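Local coordinates for putative peptidyl-arginine deiminase family protein (Campylobacter jejuni subsp. jejuni serotype O:2, PDB 6B10) that probably hydrolyses agmatine to N-carbamoylputrescine and ammonia, as an agmatine deiminase of the polyamine-making pathway, at residues 90-94 with 121-125; 104-108 with 184-188; 250-254 with 293-297. One frame throughout, in Å; residues are numbered along the deposited sequence.

Interaction 1 of 3, residues 90-94 with 121-125; sequences DFGAI and DNAVN. With K (potassium ion), chain E.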
# COMPACT_ATOMS: atom_id res chain seq x y z
N ASP A 90 -6.69 -2.22 1.00
CA ASP A 90 -7.25 -3.49 1.47
C ASP A 90 -8.02 -4.23 0.39
O ASP A 90 -7.85 -5.43 0.21
CB ASP A 90 -8.19 -3.27 2.67
CG ASP A 90 -7.46 -2.94 3.96
OD1 ASP A 90 -6.34 -3.45 4.17
OD2 ASP A 90 -8.04 -2.19 4.77
N PHE A 91 -8.90 -3.51 -0.31
CA PHE A 91 -9.84 -4.16 -1.23
C PHE A 91 -9.66 -3.83 -2.72
O PHE A 91 -10.20 -4.55 -3.56
CB PHE A 91 -11.30 -3.90 -0.79
CG PHE A 91 -11.72 -2.46 -0.86
CD1 PHE A 91 -12.14 -1.91 -2.06
CD2 PHE A 91 -11.71 -1.67 0.28
CE1 PHE A 91 -12.53 -0.58 -2.12
CE2 PHE A 91 -12.10 -0.34 0.22
CZ PHE A 91 -12.51 0.20 -0.98
N GLY A 92 -8.91 -2.79 -3.05
CA GLY A 92 -8.73 -2.39 -4.45
C GLY A 92 -8.18 -3.48 -5.37
O GLY A 92 -7.59 -4.46 -4.91
N ALA A 93 -8.37 -3.30 -6.67
CA ALA A 93 -7.89 -4.26 -7.66
C ALA A 93 -6.37 -4.19 -7.80
O ALA A 93 -5.80 -3.10 -7.77
CB ALA A 93 -8.55 -3.99 -9.00
N ILE A 94 -5.74 -5.35 -7.98
CA ILE A 94 -4.28 -5.44 -8.06
C ILE A 94 -3.84 -5.84 -9.47
O ILE A 94 -4.26 -6.87 -9.97
CB ILE A 94 -3.73 -6.44 -7.02
CG1 ILE A 94 -3.92 -5.90 -5.60
CG2 ILE A 94 -2.25 -6.72 -7.24
CD1 ILE A 94 -3.83 -6.96 -4.53
N ASP A 121 -17.58 -2.34 -0.65
CA ASP A 121 -16.21 -2.42 -1.14
C ASP A 121 -16.05 -3.47 -2.22
O ASP A 121 -15.42 -3.23 -3.25
CB ASP A 121 -15.25 -2.75 0.01
CG ASP A 121 -15.18 -1.66 1.06
OD1 ASP A 121 -15.53 -0.50 0.77
OD2 ASP A 121 -14.77 -1.99 2.19
N ASN A 122 -16.62 -4.65 -1.98
CA ASN A 122 -16.57 -5.74 -2.95
C ASN A 122 -17.17 -5.32 -4.29
O ASN A 122 -16.64 -5.66 -5.35
CB ASN A 122 -17.32 -6.97 -2.42
CG ASN A 122 -17.08 -8.20 -3.26
OD1 ASN A 122 -17.96 -8.63 -4.02
ND2 ASN A 122 -15.89 -8.77 -3.15
N ALA A 123 -18.27 -4.59 -4.23
CA ALA A 123 -18.90 -4.06 -5.43
C ALA A 123 -18.06 -2.95 -6.06
O ALA A 123 -17.84 -2.96 -7.27
CB ALA A 123 -20.30 -3.55 -5.12
N VAL A 124 -17.58 -2.01 -5.24
CA VAL A 124 -16.82 -0.83 -5.71
C VAL A 124 -15.95 -1.13 -6.94
O VAL A 124 -15.95 -0.37 -7.91
CB VAL A 124 -15.93 -0.21 -4.60
CG1 VAL A 124 -14.94 0.80 -5.17
CG2 VAL A 124 -16.78 0.47 -3.52
N ASN A 125 -15.19 -2.22 -6.88
CA ASN A 125 -14.31 -2.60 -7.98
C ASN A 125 -15.05 -2.94 -9.27
O ASN A 125 -14.58 -2.61 -10.36
CB ASN A 125 -13.43 -3.78 -7.57
CG ASN A 125 -12.41 -3.41 -6.51
OD1 ASN A 125 -11.48 -2.64 -6.77
ND2 ASN A 125 -12.58 -3.95 -5.31
K K E . -11.03 -7.25 -3.50
O HOH W 1 -8.90 -7.71 -1.44

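Interaction 2 of 3, residues 104-108 with 184-188; sequences ALDFT and EIFGL. With K (potassium ion), chain E.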
# COMPACT_ATOMS: atom_id res chain seq x y z
N ALA A 104 -6.08 -6.63 -14.18
CA ALA A 104 -6.39 -6.37 -12.79
C ALA A 104 -7.04 -7.59 -12.15
O ALA A 104 -7.89 -8.24 -12.76
CB ALA A 104 -7.30 -5.16 -12.67
N LEU A 105 -6.64 -7.88 -10.92
CA LEU A 105 -7.16 -9.01 -10.17
C LEU A 105 -8.02 -8.51 -9.02
O LEU A 105 -7.67 -7.54 -8.35
CB LEU A 105 -6.01 -9.87 -9.62
CG LEU A 105 -4.89 -10.25 -10.60
CD1 LEU A 105 -3.86 -11.11 -9.89
CD2 LEU A 105 -5.43 -10.98 -11.82
N ASP A 106 -9.15 -9.17 -8.81
CA ASP A 106 -10.07 -8.85 -7.72
C ASP A 106 -10.10 -10.05 -6.78
O ASP A 106 -10.80 -11.03 -7.03
CB ASP A 106 -11.46 -8.51 -8.27
CG ASP A 106 -12.48 -8.16 -7.18
OD1 ASP A 106 -12.09 -7.87 -6.03
OD2 ASP A 106 -13.69 -8.18 -7.48
N PHE A 107 -9.31 -9.98 -5.72
CA PHE A 107 -9.29 -11.01 -4.69
C PHE A 107 -10.51 -10.84 -3.79
O PHE A 107 -11.08 -9.75 -3.71
CB PHE A 107 -8.01 -10.91 -3.87
CG PHE A 107 -6.78 -11.27 -4.65
CD1 PHE A 107 -6.11 -10.31 -5.40
CD2 PHE A 107 -6.31 -12.57 -4.65
CE1 PHE A 107 -4.98 -10.65 -6.12
CE2 PHE A 107 -5.18 -12.91 -5.36
CZ PHE A 107 -4.51 -11.95 -6.10
N THR A 108 -10.92 -11.91 -3.12
CA THR A 108 -12.08 -11.82 -2.24
C THR A 108 -11.65 -11.21 -0.90
O THR A 108 -10.65 -11.61 -0.32
CB THR A 108 -12.75 -13.19 -2.05
OG1 THR A 108 -11.79 -14.16 -1.61
CG2 THR A 108 -13.36 -13.66 -3.37
N GLU A 184 1.96 -19.11 -8.11
CA GLU A 184 1.29 -19.34 -9.39
C GLU A 184 0.49 -18.13 -9.84
O GLU A 184 0.51 -17.78 -11.02
CB GLU A 184 0.38 -20.57 -9.29
CG GLU A 184 1.16 -21.86 -9.20
CD GLU A 184 0.31 -23.05 -8.82
OE1 GLU A 184 -0.89 -22.86 -8.53
OE2 GLU A 184 0.86 -24.17 -8.82
N ILE A 185 -0.18 -17.48 -8.89
CA ILE A 185 -0.98 -16.29 -9.17
C ILE A 185 -0.12 -15.11 -9.63
O ILE A 185 -0.50 -14.37 -10.54
CB ILE A 185 -1.77 -15.86 -7.93
CG1 ILE A 185 -2.86 -16.89 -7.60
CG2 ILE A 185 -2.41 -14.49 -8.15
CD1 ILE A 185 -3.41 -16.78 -6.19
N PHE A 186 1.04 -14.92 -9.00
CA PHE A 186 1.87 -13.76 -9.27
C PHE A 186 3.13 -14.08 -10.09
O PHE A 186 3.98 -13.21 -10.30
CB PHE A 186 2.23 -13.06 -7.95
CG PHE A 186 1.08 -12.34 -7.32
CD1 PHE A 186 0.60 -11.16 -7.87
CD2 PHE A 186 0.48 -12.83 -6.17
CE1 PHE A 186 -0.47 -10.49 -7.29
CE2 PHE A 186 -0.59 -12.17 -5.58
CZ PHE A 186 -1.06 -11.00 -6.15
N GLY A 187 3.26 -15.32 -10.57
CA GLY A 187 4.42 -15.73 -11.34
C GLY A 187 5.73 -15.59 -10.59
O GLY A 187 6.74 -15.17 -11.15
N LEU A 188 5.72 -15.95 -9.33
CA LEU A 188 6.87 -15.70 -8.45
C LEU A 188 7.86 -16.86 -8.44
O LEU A 188 7.47 -18.00 -8.64
CB LEU A 188 6.37 -15.44 -7.03
CG LEU A 188 5.36 -14.31 -6.89
CD1 LEU A 188 4.70 -14.35 -5.52
CD2 LEU A 188 6.03 -12.97 -7.12
K K E . -11.03 -7.25 -3.50
O HOH W 1 -8.90 -7.71 -1.44

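Interaction 3 of 3, residues 250-254 with 293-297; sequences LLELP and IAKRL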
# COMPACT_ATOMS: atom_id res chain seq x y z
N LEU A 250 19.66 -3.59 3.08
CA LEU A 250 18.68 -3.14 4.06
C LEU A 250 18.84 -1.67 4.37
O LEU A 250 19.96 -1.19 4.51
CB LEU A 250 18.80 -3.94 5.35
CG LEU A 250 18.60 -5.46 5.22
CD1 LEU A 250 18.81 -6.13 6.57
CD2 LEU A 250 17.22 -5.80 4.67
N LEU A 251 17.72 -0.97 4.47
CA LEU A 251 17.67 0.44 4.83
C LEU A 251 16.71 0.58 6.01
O LEU A 251 15.59 0.06 5.95
CB LEU A 251 17.21 1.28 3.62
CG LEU A 251 17.21 2.81 3.73
CD1 LEU A 251 17.46 3.46 2.37
CD2 LEU A 251 15.89 3.33 4.30
N GLU A 252 17.14 1.24 7.08
CA GLU A 252 16.36 1.23 8.32
C GLU A 252 15.42 2.43 8.43
O GLU A 252 15.77 3.54 8.02
CB GLU A 252 17.28 1.17 9.53
CG GLU A 252 18.00 -0.16 9.66
CD GLU A 252 18.85 -0.28 10.92
OE1 GLU A 252 18.97 0.71 11.67
OE2 GLU A 252 19.38 -1.38 11.16
N LEU A 253 14.24 2.18 8.97
CA LEU A 253 13.23 3.20 9.17
C LEU A 253 12.88 3.24 10.65
O LEU A 253 11.96 2.56 11.08
CB LEU A 253 11.98 2.88 8.35
CG LEU A 253 12.17 2.68 6.85
CD1 LEU A 253 10.90 2.12 6.22
CD2 LEU A 253 12.59 3.98 6.17
N PRO A 254 13.64 4.02 11.45
CA PRO A 254 13.39 4.04 12.89
C PRO A 254 12.04 4.64 13.23
O PRO A 254 11.73 5.74 12.80
CB PRO A 254 14.52 4.93 13.44
CG PRO A 254 14.95 5.76 12.27
CD PRO A 254 14.78 4.88 11.08
N ILE A 293 14.50 9.64 7.92
CA ILE A 293 14.04 8.67 6.93
C ILE A 293 13.97 9.28 5.53
O ILE A 293 14.29 8.61 4.56
CB ILE A 293 12.73 7.96 7.34
CG1 ILE A 293 11.55 8.93 7.44
CG2 ILE A 293 12.94 7.20 8.65
CD1 ILE A 293 10.57 8.83 6.29
N ALA A 294 13.60 10.56 5.44
CA ALA A 294 13.52 11.25 4.15
C ALA A 294 14.89 11.38 3.48
O ALA A 294 15.02 11.15 2.28
CB ALA A 294 12.88 12.62 4.31
N LYS A 295 15.90 11.76 4.25
CA LYS A 295 17.27 11.87 3.72
C LYS A 295 17.80 10.50 3.31
O LYS A 295 18.40 10.35 2.25
CB LYS A 295 18.21 12.52 4.74
CG LYS A 295 17.87 13.97 5.01
CD LYS A 295 18.91 14.67 5.87
CE LYS A 295 18.96 14.09 7.27
NZ LYS A 295 19.57 15.07 8.22
N ARG A 296 17.56 9.51 4.16
CA ARG A 296 18.01 8.14 3.92
C ARG A 296 17.38 7.56 2.65
O ARG A 296 18.09 7.07 1.76
CB ARG A 296 17.68 7.27 5.13
CG ARG A 296 18.56 6.05 5.32
CD ARG A 296 18.27 5.40 6.67
NE ARG A 296 19.06 5.98 7.75
CZ ARG A 296 18.89 5.73 9.05
NH1 ARG A 296 17.93 4.92 9.47
NH2 ARG A 296 19.69 6.31 9.93
N LEU A 297 16.05 7.64 2.55
CA LEU A 297 15.35 7.13 1.38
C LEU A 297 15.71 7.91 0.11
O LEU A 297 15.85 7.33 -0.96
CB LEU A 297 13.84 7.18 1.60
CG LEU A 297 13.23 6.15 2.55
CD1 LEU A 297 11.82 6.56 2.95
CD2 LEU A 297 13.21 4.77 1.92
O HOH W 2 18.43 3.40 12.20

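Interaction 1 of 3, residues 90-94 with 121-125
F91 lies against helix 120-133 through its ring and its carbonyl, and the two make different kinds of contact. The ring contact is a stack with D121: CB of D121 stands 3.6 Å from the ring centroid, almost on the ring normal, in a CH-pi contact. The carboxylate carries on over the same face, its plane 6° from that of the ring, with CG of D121 3.5 Å from CE2 of F91. The F91 chi1 of 65° sets CG between the backbone N and the carbonyl carbon, which swings the ring under the aspartate. V124 adds an apolar touch at the ring edge, CG1 lying 4.1 Å from CE1 of F91.

The polar contacts belong to the N125 amide. Its ND2 donates to O of F91 at 3.0 Å; the donor stands 48° above the carbonyl plane, so the bond is not directed at a lone pair. On the other branch, OD1 of N125 is 3.2 Å from N of A93. The amide lies beside the turn by which the chain passes from helix 88-91 to strand 94-98.

Metal binding uses the same carbonyl: O of F91 lies 2.8 Å from the potassium ion, and water 1, itself a ligand, donates to O of D90. OD1 of D106 and the carbonyl O of F107 are the other protein ligands of the ion. O of F91 therefore serves both an N-H and a cation; the asparagine bond probably helps hold the carbonyl turned to the ion, and the ion would polarise it.

Interaction 2 of 3, residues 104-108 with 184-188
F107 faces two ways: its ring meets F186 and I185 of segment 184-188, on helix 175-186, while its carbonyl O, on the other side of the strand, sits 2.5 Å from a potassium ion. The planes of the two aromatic rings are 23° apart, but the displacement, with centroids 5.8 Å apart, leaves little ring over ring. The side chains come from opposite directions and the nearest approach is oblique, CZ of F107 3.6 Å from CZ of F186.

I185 fills the angle beside this pair. With chi1 at -68°, its CG1 branch stands beside the backbone N and CG2 is placed opposite that N, facing the strand. CG2 comes to the edge of the F107 ring, 3.9 Å from CZ, and also reaches L105, whose CD1 is 4.1 Å away. The same CD1 of L105 lies 4.3 Å from CE1 of F186. L105 and F107, two apart on strand 101-108, point to the helix together, and D106 between them points to the metal side, where its OD1 binds potassium at 2.8 Å. The carbonyl of F91 and water 1 complete the coordination found.

No hydrogen bond crosses between 104-108 and 184-188, so the join is wholly apolar. Alternation along the strand sorts the side chains: oily ones seal one side against helix 175-186, while the D106 carboxylate turns to the cation. The F107 carbonyl is a separate, backbone ligand. The carboxylate probably offsets the ion's charge, and the carbonyl dipoles add to its stabilisation.

Interaction 3 of 3, residues 250-254 with 293-297
Torsions bring R296 and L251 alongside each other: both first torsions set CG opposite the residue's own backbone N, and the two side chains run past each other in opposite directions. Their CG atoms come to 3.9 Å. The arginine then bends at chi3, -87°, which turns the guanidinium back to the strand. Its NH1 donates to O of E252 at 2.9 Å with an N-H...O angle of 162°. The oxygen lies in the guanidinium plane, at its edge, but the donor stands well above the carbonyl plane and is not aimed at a lone pair.

Water 2 makes a second link, donating to OE1 of E252 at 2.8 Å and accepting from the same NH1. The carboxylate and guanidinium are thus joined through water, without direct contact of their charged atoms. The other oxygen, OE2, makes a salt bridge with K240 in helix 233-244. CD of P254 comes 3.5 Å from NH1 of R296, so the polar group is flanked by the proline ring.

Beneath lies an apolar layer. CD2 of L251 meets CD2 of L297 at 3.9 Å, the two side chains crossing at about a right angle. L253 does the same with I293, CD2 to CG2 at 4.1 Å, and CD of P254 reaches CG2 of I293 at 3.8 Å.

Strand and helix run nearly antiparallel, at 168°, consistent with the α/β-propeller fold of the guanidino-group-modifying enzymes. The strand lies beside the parallel strand 219-224, as the outermost strand of its sheet within this chain. L250 packs on helix 233-244, while L251 meets helix 289-300, whose I293 and L297 also rest on strand 279-284.

How the interactions relate
From the N terminus, the chain leaves helix 88-91, forms strands 94-98 and 101-108, and returns in helix 120-133, where interaction 1 closes its loop. Interaction 2 opens inside that loop, at 104-108, and closes only at 184-188, so the two cross. They also touch: I94 O and L105 N probably hydrogen-bond between neighbouring strands, and both contacts share the potassium ion and water 1. Interaction 1 joins helix 120-133 to helix 88-91 and the following turn; interaction 2 joins strand 101-108 to helix 175-186. Interaction 3 follows in series, joining strand 249-254 to helix 289-300 across the chain's centre, its nearest atoms about 18 Å from either.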